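PDB 2PO1: exosome complex component Rrp42 from Pyrococcus abyssi, which probably serves as a non-catalytic component of the RNA-degrading exosome, where it helps to shape the active site of the partner subunit Rrp41. Local coordinates for residues P91-S94 / P95-P99; R105-E108 / L109-I113; P212-D215 / E216-V219; V254-A257 / F258-E262. All coordinates share one frame; numbering follows the deposited sequence.

Contact 1 (P91-S94 / P95-P99); sequences PLAS and PTFEP
Ser94 sits squarely over the ring of Phe97: its CB lies 3.5 Å from the ring centroid and only 9° off the ring normal, a CH-pi contact through the middle of one face. The same ring meets Ala93 differently, at its edge and close to its plane, with Ala93 CB 3.5 Å from Phe97 CE1. Phe97 CG is turned anti to its own carbonyl carbon (chi1 -69°), which brings the ring back against Ser94 at the start of the turn. That turn is a type I beta turn from Ser94 to Phe97, entered from a short 3-10 segment at 91-93, and it is closed by Phe97 N donating to Ser94 O at 2.9 Å; the donor stands well above the carbonyl plane, 58° out of it. The hydroxyls Ser94 OG and Thr96 OG1 brace it with a hydrogen bond of 2.8 Å. The whole loop links strand 82-89 to helix 104-118. A further tight point is the CA-H...O contact of 3.3 Å from Pro91 CA to Phe97 O. The His148 ring meets that of Phe97 with nearly parallel planes, and Val145 of strand 135-147 also touches it; an alanine at Phe97 would probably leave Ser94 CB and Ala93 CB facing a gap and deprive the His148 ring of its neighbour. The proline edge is less close, Pro91 CG lying 3.9 Å from Pro99 CD, and an aromatic side chain of a neighbouring protein chain packs on Pro91. On the solvent side Thr96 is exposed; Glu98, also exposed, starts its side chain away from 91-94 and packs on an adenine base of the bound RNA.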
loop_
_atom_site.group_PDB
_atom_site.type_symbol
_atom_site.label_atom_id
_atom_site.label_comp_id
_atom_site.label_asym_id
_atom_site.label_seq_id
_atom_site.Cartn_x
_atom_site.Cartn_y
_atom_site.Cartn_z
ATOM N N PRO C 91 -0.143 16.503 8.428
ATOM C CA PRO C 91 0.613 17.457 7.649
ATOM C C PRO C 91 0.374 18.887 8.119
ATOM O O PRO C 91 1.286 19.725 8.029
ATOM C CB PRO C 91 0.052 17.229 6.255
ATOM C CG PRO C 91 -0.172 15.804 6.234
ATOM C CD PRO C 91 -0.889 15.598 7.521
ATOM N N LEU C 92 -0.805 19.150 8.689
ATOM C CA LEU C 92 -1.066 20.498 9.128
ATOM C C LEU C 92 -0.262 20.860 10.334
ATOM O O LEU C 92 -0.054 22.038 10.594
ATOM C CB LEU C 92 -2.561 20.797 9.333
ATOM C CG LEU C 92 -3.476 20.351 10.456
ATOM C CD1 LEU C 92 -2.976 20.714 11.839
ATOM C CD2 LEU C 92 -4.742 21.140 10.194
ATOM N N ALA C 93 0.240 19.866 11.046
ATOM C CA ALA C 93 0.977 20.162 12.246
ATOM C C ALA C 93 2.400 20.668 11.995
ATOM O O ALA C 93 3.036 21.194 12.921
ATOM C CB ALA C 93 0.985 18.966 13.179
ATOM N N SER C 94 2.933 20.444 10.787
ATOM C CA SER C 94 4.338 20.724 10.578
ATOM C C SER C 94 4.690 20.540 9.137
ATOM O O SER C 94 4.254 19.552 8.502
ATOM C CB SER C 94 5.165 19.756 11.457
ATOM O OG SER C 94 6.561 19.909 11.229
ATOM N N PRO C 95 5.521 21.442 8.608
ATOM C CA PRO C 95 5.908 21.217 7.247
ATOM C C PRO C 95 6.772 19.976 7.070
ATOM O O PRO C 95 6.905 19.484 5.930
ATOM C CB PRO C 95 6.651 22.507 6.856
ATOM C CG PRO C 95 7.050 23.108 8.084
ATOM C CD PRO C 95 6.139 22.654 9.177
ATOM N N THR C 96 7.293 19.437 8.175
ATOM C CA THR C 96 8.023 18.182 8.099
ATOM C C THR C 96 7.104 16.947 8.072
ATOM O O THR C 96 7.604 15.821 7.973
ATOM C CB THR C 96 8.980 17.994 9.269
ATOM O OG1 THR C 96 8.218 17.809 10.477
ATOM C CG2 THR C 96 9.870 19.214 9.389
ATOM N N PHE C 97 5.791 17.160 8.175
ATOM C CA PHE C 97 4.851 16.034 8.316
ATOM C C PHE C 97 4.244 15.872 6.957
ATOM O O PHE C 97 3.636 16.777 6.449
ATOM C CB PHE C 97 3.741 16.278 9.326
ATOM C CG PHE C 97 4.211 16.335 10.770
ATOM C CD1 PHE C 97 3.361 16.753 11.750
ATOM C CD2 PHE C 97 5.512 15.954 11.110
ATOM C CE1 PHE C 97 3.790 16.837 13.076
ATOM C CE2 PHE C 97 5.947 16.023 12.381
ATOM C CZ PHE C 97 5.094 16.447 13.377
ATOM N N GLU C 98 4.426 14.718 6.352
ATOM C CA GLU C 98 3.881 14.528 5.022
ATOM C C GLU C 98 2.683 13.594 5.078
ATOM O O GLU C 98 2.581 12.758 5.977
ATOM C CB GLU C 98 4.956 13.983 4.081
ATOM C CG GLU C 98 6.057 15.009 3.748
ATOM C CD GLU C 98 7.130 14.462 2.771
ATOM O OE1 GLU C 98 7.236 13.206 2.574
ATOM O OE2 GLU C 98 7.870 15.306 2.189
ATOM N N PRO C 99 1.754 13.731 4.119
ATOM C CA PRO C 99 0.668 12.761 4.197
ATOM C C PRO C 99 1.195 11.326 3.983
ATOM O O PRO C 99 2.222 11.130 3.342
ATOM C CB PRO C 99 -0.267 13.171 3.052
ATOM C CG PRO C 99 0.228 14.499 2.556
ATOM C CD PRO C 99 1.639 14.648 2.971
#

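Contact 2 (R105-E108 / L109-I113); sequences RAIE and LARVI. With nucleotides of chain A.
Helix 104-118 of the RNase PH-type domain carries Arg111 to the RNA, and residues 105-113 are the turns that position it. Arg111 NH1 reaches both phosphates, donating to OP2 of A9 of chain A at 3.0 Å and, in a weak bond, to OP1 of A8 of chain A at 2.8 Å. NH2 adds weak bonds to OP1 and OP2 of A9, so the guanidinium bridges two successive nucleotides; A9 OP2 lies at its edge, in plane, and receives a bond from each terminal nitrogen. The third nitrogen, NE, is held by an acidic side chain of a neighbouring protein chain, which probably helps to fix the rotation of the group. With chi1 at -70°, Arg111 CG lies beside its backbone N and passes 3.1 Å from Ile107 O, while the chain bends at chi3 (42°) to turn its head toward the phosphates. Alongside it, Ile107 points the same way and lays CG2 3.7 Å from Arg111 CD. One residue on, Glu108 and Val112 are paired similarly, with Glu108 CG 3.9 Å from Val112 CG2; the buried carboxylate is satisfied by Gln238 and a basic side chain of the neighbouring protein chain. Regular helical bonds underlie these pairs, as in Arg111 N to Ile107 O at 3.0 Å. Leu109 and Val112 pack on Met153 of helix 152-166, Ala106 and Ala110 on strand 82-89, and Glu108 and Val112 against strand 234-240, while Ile107 and Arg111 meet the neighbouring chain.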
loop_
_atom_site.group_PDB
_atom_site.type_symbol
_atom_site.label_atom_id
_atom_site.label_comp_id
_atom_site.label_asym_id
_atom_site.label_seq_id
_atom_site.Cartn_x
_atom_site.Cartn_y
_atom_site.Cartn_z
ATOM N N ARG C 105 8.918 8.367 12.856
ATOM C CA ARG C 105 8.726 9.262 14.024
ATOM C C ARG C 105 7.412 8.975 14.667
ATOM O O ARG C 105 7.337 8.909 15.869
ATOM C CB ARG C 105 8.770 10.751 13.654
ATOM C CG ARG C 105 10.122 11.198 13.128
ATOM C CD ARG C 105 10.057 12.539 12.367
ATOM N NE ARG C 105 9.098 12.509 11.254
ATOM C CZ ARG C 105 8.685 13.581 10.600
ATOM N NH1 ARG C 105 9.172 14.773 10.926
ATOM N NH2 ARG C 105 7.794 13.468 9.608
ATOM N N ALA C 106 6.361 8.822 13.873
ATOM C CA ALA C 106 5.031 8.622 14.409
ATOM C C ALA C 106 4.989 7.258 15.099
ATOM O O ALA C 106 4.369 7.102 16.146
ATOM C CB ALA C 106 3.995 8.616 13.258
ATOM N N ILE C 107 5.624 6.272 14.485
ATOM C CA ILE C 107 5.641 4.944 14.976
ATOM C C ILE C 107 6.391 4.878 16.296
ATOM O O ILE C 107 5.917 4.220 17.217
ATOM C CB ILE C 107 6.254 3.995 13.956
ATOM C CG1 ILE C 107 5.233 3.818 12.834
ATOM C CG2 ILE C 107 6.537 2.700 14.623
ATOM C CD1 ILE C 107 5.789 3.280 11.536
ATOM N N GLU C 108 7.509 5.576 16.421
ATOM C CA GLU C 108 8.233 5.517 17.678
ATOM C C GLU C 108 7.460 6.238 18.779
ATOM O O GLU C 108 7.416 5.774 19.908
ATOM C CB GLU C 108 9.634 6.139 17.517
ATOM C CG GLU C 108 10.328 6.450 18.869
ATOM C CD GLU C 108 11.654 7.139 18.625
ATOM O OE1 GLU C 108 12.691 6.554 18.947
ATOM O OE2 GLU C 108 11.660 8.218 18.004
ATOM N N LEU C 109 6.846 7.375 18.458
ATOM C CA LEU C 109 6.013 8.103 19.426
ATOM C C LEU C 109 4.905 7.212 19.897
ATOM O O LEU C 109 4.707 7.073 21.053
ATOM C CB LEU C 109 5.385 9.326 18.737
ATOM C CG LEU C 109 6.390 10.474 18.515
ATOM C CD1 LEU C 109 5.814 11.518 17.564
ATOM C CD2 LEU C 109 6.783 11.133 19.848
ATOM N N ALA C 110 4.173 6.580 18.974
ATOM C CA ALA C 110 3.068 5.677 19.378
ATOM C C ALA C 110 3.523 4.566 20.295
ATOM O O ALA C 110 2.818 4.148 21.193
ATOM C CB ALA C 110 2.431 5.056 18.148
ATOM N N ARG C 111 4.637 3.960 19.941
ATOM C CA ARG C 111 5.050 2.776 20.632
ATOM C C ARG C 111 5.585 3.111 21.994
ATOM O O ARG C 111 5.305 2.432 22.935
ATOM C CB ARG C 111 6.051 2.023 19.737
ATOM C CG ARG C 111 5.348 1.469 18.575
ATOM C CD ARG C 111 6.262 0.689 17.670
ATOM N NE ARG C 111 7.196 -0.173 18.424
ATOM C CZ ARG C 111 6.939 -1.438 18.742
ATOM N NH1 ARG C 111 5.764 -2.031 18.408
ATOM N NH2 ARG C 111 7.865 -2.130 19.376
ATOM N N VAL C 112 6.317 4.203 22.120
ATOM C CA VAL C 112 6.908 4.546 23.398
ATOM C C VAL C 112 5.790 4.960 24.346
ATOM O O VAL C 112 5.854 4.679 25.511
ATOM C CB VAL C 112 7.846 5.719 23.244
ATOM C CG1 VAL C 112 8.221 6.303 24.580
ATOM C CG2 VAL C 112 9.038 5.336 22.413
ATOM N N ILE C 113 4.765 5.640 23.826
ATOM C CA ILE C 113 3.712 6.125 24.670
ATOM C C ILE C 113 2.843 4.913 25.024
ATOM O O ILE C 113 2.345 4.782 26.123
ATOM C CB ILE C 113 2.835 7.236 23.925
ATOM C CG1 ILE C 113 3.580 8.562 23.819
ATOM C CG2 ILE C 113 1.543 7.537 24.681
ATOM C CD1 ILE C 113 4.398 8.945 25.118
ATOM P P A A 8 2.620 -2.541 17.758
ATOM O OP1 A A 8 3.189 -1.156 17.663
ATOM O OP2 A A 8 2.884 -3.475 16.621
ATOM O "O5'" A A 8 2.962 -3.288 19.152
ATOM C "C5'" A A 8 2.777 -2.685 20.467
ATOM C "C4'" A A 8 2.937 -3.667 21.625
ATOM O "O4'" A A 8 1.812 -4.570 21.643
ATOM C "C3'" A A 8 4.100 -4.655 21.630
ATOM O "O3'" A A 8 5.356 -4.095 21.988
ATOM C "C2'" A A 8 3.625 -5.664 22.670
ATOM O "O2'" A A 8 3.581 -5.169 24.005
ATOM C "C1'" A A 8 2.222 -5.838 22.102
ATOM N N9 A A 8 2.101 -6.766 20.964
ATOM C C8 A A 8 1.955 -6.461 19.623
ATOM N N7 A A 8 1.844 -7.499 18.829
ATOM C C5 A A 8 1.924 -8.559 19.718
ATOM C C6 A A 8 1.868 -9.946 19.517
ATOM N N6 A A 8 1.705 -10.460 18.294
ATOM N N1 A A 8 1.978 -10.759 20.606
ATOM C C2 A A 8 2.131 -10.212 21.829
ATOM N N3 A A 8 2.186 -8.917 22.150
ATOM C C4 A A 8 2.079 -8.141 21.038
ATOM P P A A 9 6.664 -4.530 21.185
ATOM O OP1 A A 9 7.716 -3.661 21.760
ATOM O OP2 A A 9 6.368 -4.620 19.715
ATOM O "O5'" A A 9 6.928 -6.027 21.672
ATOM C "C5'" A A 9 7.295 -6.275 23.040
ATOM C "C4'" A A 9 7.543 -7.755 23.187
ATOM O "O4'" A A 9 6.315 -8.416 22.821
ATOM C "C3'" A A 9 8.558 -8.320 22.207
ATOM O "O3'" A A 9 9.876 -8.161 22.698
ATOM C "C2'" A A 9 8.156 -9.780 22.127
ATOM O "O2'" A A 9 8.594 -10.537 23.244
ATOM C "C1'" A A 9 6.642 -9.612 22.123
ATOM N N9 A A 9 6.068 -9.592 20.781
ATOM C C8 A A 9 5.815 -8.508 19.973
ATOM N N7 A A 9 5.293 -8.839 18.811
ATOM C C5 A A 9 5.188 -10.227 18.872
ATOM C C6 A A 9 4.710 -11.201 17.963
ATOM N N6 A A 9 4.228 -10.903 16.752
ATOM N N1 A A 9 4.755 -12.503 18.337
ATOM C C2 A A 9 5.248 -12.814 19.550
ATOM N N3 A A 9 5.726 -11.984 20.485
ATOM C C4 A A 9 5.667 -10.705 20.079
#

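Contact 3 (P212-D215 / E216-V219); sequences PSLD and EELV
Ser213 and Glu216 form a capping box at the start of helix 214-219. In one direction Glu216 N donates to Ser213 OG at 3.3 Å, the hydroxyl being placed between the backbone N and the carbonyl carbon (chi1 60°). In the other, Ser213 N donates to Glu216 OE2 at 3.1 Å, arriving on the anti side of that oxygen and 28° out of the carboxylate plane. Together the two bonds give side-chain acceptors to backbone N-H groups at the helix start. The first helical backbone bonds follow, Glu217 N to Ser213 O at 2.8 Å and Leu218 N to Leu214 O at 2.6 Å.

Ionic partners come from other parts of the chain: Glu216 OE2 also takes a salt bridge from Arg27, and Glu217 OE2 one from Lys223. Apolar contact is looser. Pro212 CB rests 3.9 Å from Glu217 CG, the two side chains slanting across each other, and Leu214 CD2 lies 4.1 Å from Leu218 CG on the more exposed flank.

On the inner flank Pro212, Glu216 and Val219 pack on strand 197-204, while Asp215 and Val219 touch Ile18 of helix 13-23.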
loop_
_atom_site.group_PDB
_atom_site.type_symbol
_atom_site.label_atom_id
_atom_site.label_comp_id
_atom_site.label_asym_id
_atom_site.label_seq_id
_atom_site.Cartn_x
_atom_site.Cartn_y
_atom_site.Cartn_z
ATOM N N PRO C 212 12.155 20.106 25.263
ATOM C CA PRO C 212 12.880 20.851 24.244
ATOM C C PRO C 212 11.841 21.390 23.283
ATOM O O PRO C 212 10.924 20.673 22.955
ATOM C CB PRO C 212 13.740 19.754 23.548
ATOM C CG PRO C 212 13.016 18.496 23.744
ATOM C CD PRO C 212 12.290 18.644 25.081
ATOM N N SER C 213 11.921 22.651 22.929
ATOM C CA SER C 213 11.072 23.217 21.876
ATOM C C SER C 213 11.663 22.732 20.558
ATOM O O SER C 213 12.739 22.136 20.535
ATOM C CB SER C 213 11.186 24.722 21.880
ATOM O OG SER C 213 12.547 25.093 21.639
ATOM N N LEU C 214 10.993 23.039 19.456
ATOM C CA LEU C 214 11.449 22.611 18.134
ATOM C C LEU C 214 12.825 23.182 17.875
ATOM O O LEU C 214 13.720 22.471 17.415
ATOM C CB LEU C 214 10.505 23.154 17.097
ATOM C CG LEU C 214 10.063 22.360 15.895
ATOM C CD1 LEU C 214 9.649 23.418 14.874
ATOM C CD2 LEU C 214 11.116 21.367 15.432
ATOM N N ASP C 215 13.014 24.459 18.214
ATOM C CA ASP C 215 14.300 25.107 17.980
ATOM C C ASP C 215 15.397 24.363 18.757
ATOM O O ASP C 215 16.482 24.204 18.256
ATOM C CB ASP C 215 14.261 26.551 18.437
ATOM C CG ASP C 215 13.523 27.443 17.457
ATOM O OD1 ASP C 215 13.522 27.111 16.237
ATOM O OD2 ASP C 215 12.945 28.452 17.914
ATOM N N GLU C 216 15.074 23.863 19.952
ATOM C CA GLU C 216 16.055 23.059 20.689
ATOM C C GLU C 216 16.210 21.673 20.057
ATOM O O GLU C 216 17.326 21.153 19.958
ATOM C CB GLU C 216 15.703 22.970 22.142
ATOM C CG GLU C 216 16.076 24.234 22.892
ATOM C CD GLU C 216 15.352 24.425 24.183
ATOM O OE1 GLU C 216 15.786 25.304 24.937
ATOM O OE2 GLU C 216 14.375 23.719 24.489
ATOM N N GLU C 217 15.109 21.076 19.623
ATOM C CA GLU C 217 15.210 19.778 18.937
ATOM C C GLU C 217 16.009 19.900 17.677
ATOM O O GLU C 217 16.744 18.989 17.311
ATOM C CB GLU C 217 13.864 19.214 18.625
ATOM C CG GLU C 217 13.098 18.781 19.852
ATOM C CD GLU C 217 11.686 18.380 19.518
ATOM O OE1 GLU C 217 11.185 18.732 18.445
ATOM O OE2 GLU C 217 11.070 17.701 20.345
ATOM N N LEU C 218 15.901 21.036 17.015
ATOM C CA LEU C 218 16.714 21.265 15.816
ATOM C C LEU C 218 18.204 21.209 16.065
ATOM O O LEU C 218 18.952 20.782 15.205
ATOM C CB LEU C 218 16.299 22.528 15.066
ATOM C CG LEU C 218 14.904 22.419 14.447
ATOM C CD1 LEU C 218 14.444 23.772 13.921
ATOM C CD2 LEU C 218 14.809 21.354 13.315
ATOM N N VAL C 219 18.656 21.580 17.258
ATOM C CA VAL C 219 20.070 21.606 17.531
ATOM C C VAL C 219 20.543 20.524 18.506
ATOM O O VAL C 219 21.716 20.449 18.804
ATOM C CB VAL C 219 20.479 23.002 18.070
ATOM C CG1 VAL C 219 19.774 24.105 17.262
ATOM C CG2 VAL C 219 20.181 23.126 19.541
#

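Contact 4 (V254-A257 / F258-E262); sequences VETA and FKKAE
Residues 254-262 run as continuous helix, with Phe258 N bonded to Val254 O at 3.1 Å and Lys260 N to Thr256 O at 2.9 Å, whereas Lys259 N makes only weak bonds, to Glu255 O and Thr256 O. On the inward side Val254 and Phe258 lie side by side and point the same way, Val254 CG1 touching Phe258 CE1 at 3.6 Å. A chi1 of -89° carries the Phe258 ring back along the previous turn until CD1 is 3.1 Å from Val254 O. A serine in place of Phe258 would probably take from Val254 CG1 the ring beside it and open a gap toward Ile234.

The polar bonds are made from Thr256 and Lys259. A water donates to Thr256 OG1 at 2.9 Å and accepts from Lys259 NZ at 3.1 Å, tying together side chains one turn apart. Thr256 OG1 is also bonded to Tyr252 O, and Lys259 NZ forms a salt bridge with Glu34. Beside them Thr256 CG2 and Lys260 CG run alongside at 4.1 Å.

Helix 247-275 thus covers one antiparallel sheet: Val254 and Phe258 meet strands 222-228 and 234-240, Ala257 and Ala261 strands 197-204 and 222-228, and Thr256 and Lys260 strand 197-204.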
loop_
_atom_site.group_PDB
_atom_site.type_symbol
_atom_site.label_atom_id
_atom_site.label_comp_id
_atom_site.label_asym_id
_atom_site.label_seq_id
_atom_site.Cartn_x
_atom_site.Cartn_y
_atom_site.Cartn_z
ATOM N N VAL C 254 16.362 10.286 34.969
ATOM C CA VAL C 254 15.342 9.436 35.595
ATOM C C VAL C 254 14.800 10.193 36.785
ATOM O O VAL C 254 13.582 10.391 36.964
ATOM C CB VAL C 254 15.939 8.099 36.091
ATOM C CG1 VAL C 254 14.922 7.409 36.930
ATOM C CG2 VAL C 254 16.299 7.193 34.899
ATOM N N GLU C 255 15.731 10.679 37.574
ATOM C CA GLU C 255 15.360 11.351 38.775
ATOM C C GLU C 255 14.535 12.620 38.523
ATOM O O GLU C 255 13.496 12.840 39.133
ATOM C CB GLU C 255 16.631 11.582 39.576
ATOM C CG GLU C 255 16.464 12.494 40.639
ATOM C CD GLU C 255 17.422 12.181 41.744
ATOM O OE1 GLU C 255 18.263 11.266 41.558
ATOM O OE2 GLU C 255 17.311 12.852 42.797
ATOM N N THR C 256 14.992 13.442 37.597
ATOM C CA THR C 256 14.314 14.660 37.226
ATOM C C THR C 256 12.971 14.404 36.582
ATOM O O THR C 256 12.068 15.158 36.814
ATOM C CB THR C 256 15.181 15.420 36.228
ATOM O OG1 THR C 256 16.453 15.553 36.813
ATOM C CG2 THR C 256 14.610 16.787 35.931
ATOM N N ALA C 257 12.867 13.364 35.739
ATOM C CA ALA C 257 11.614 12.837 35.198
ATOM C C ALA C 257 10.520 12.646 36.254
ATOM O O ALA C 257 9.391 13.138 36.084
ATOM C CB ALA C 257 11.883 11.507 34.526
ATOM N N PHE C 258 10.868 11.936 37.334
ATOM C CA PHE C 258 9.927 11.602 38.403
ATOM C C PHE C 258 9.389 12.853 39.014
ATOM O O PHE C 258 8.240 12.906 39.434
ATOM C CB PHE C 258 10.625 10.857 39.533
ATOM C CG PHE C 258 10.632 9.385 39.345
ATOM C CD1 PHE C 258 11.757 8.732 38.880
ATOM C CD2 PHE C 258 9.487 8.648 39.570
ATOM C CE1 PHE C 258 11.744 7.354 38.667
ATOM C CE2 PHE C 258 9.487 7.299 39.385
ATOM C CZ PHE C 258 10.620 6.649 38.938
ATOM N N LYS C 259 10.250 13.861 39.077
ATOM C CA LYS C 259 9.910 15.127 39.678
ATOM C C LYS C 259 9.012 15.901 38.739
ATOM O O LYS C 259 7.993 16.429 39.117
ATOM C CB LYS C 259 11.176 15.921 39.934
ATOM C CG LYS C 259 10.925 17.231 40.636
ATOM C CD LYS C 259 12.256 17.922 40.905
ATOM C CE LYS C 259 13.040 18.157 39.606
ATOM N NZ LYS C 259 14.369 18.779 39.900
ATOM N N LYS C 260 9.398 15.965 37.476
ATOM C CA LYS C 260 8.616 16.704 36.523
ATOM C C LYS C 260 7.299 15.954 36.250
ATOM O O LYS C 260 6.235 16.575 36.063
ATOM C CB LYS C 260 9.452 16.904 35.242
ATOM C CG LYS C 260 10.685 17.785 35.555
ATOM C CD LYS C 260 10.324 19.220 35.273
ATOM C CE LYS C 260 10.024 19.967 36.447
ATOM N NZ LYS C 260 9.595 21.370 36.086
ATOM N N ALA C 261 7.365 14.626 36.227
ATOM C CA ALA C 261 6.146 13.807 35.939
ATOM C C ALA C 261 5.123 14.101 37.036
ATOM O O ALA C 261 3.923 14.226 36.795
ATOM C CB ALA C 261 6.473 12.361 35.903
ATOM N N GLU C 262 5.597 14.240 38.255
ATOM C CA GLU C 262 4.673 14.462 39.339
ATOM C C GLU C 262 4.021 15.813 39.214
ATOM O O GLU C 262 2.852 15.935 39.539
ATOM C CB GLU C 262 5.313 14.262 40.708
ATOM C CG GLU C 262 4.287 14.211 41.916
ATOM C CD GLU C 262 2.930 13.461 41.607
ATOM O OE1 GLU C 262 1.835 14.059 41.855
ATOM O OE2 GLU C 262 2.962 12.290 41.110
HETATM O O HOH W 1 16.308 16.361 39.563
#

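In the fold
Contacts 2 and 4 are mostly buried mid-helix contacts, whereas contacts 1 and 3, a turn and a helix start, are only partly buried and lie farther from the chain centre. Contacts 1 and 2 join directly: Thr96 O is 2.9 Å from Arg105 NH2, a probable hydrogen bond, so the loop before helix 104-118 is fastened to that helix. Both come near the RNA, but contact 2 grips phosphates through a charge while contact 1 offers packing to a base. Contacts 3 and 4 share strand 197-204 without touching, their nearest atoms about 10 Å apart; contact 3 relies on capping and salt bridges, contact 4 on apolar packing against the sheet and a water joining a buried threonine to an exposed lysine.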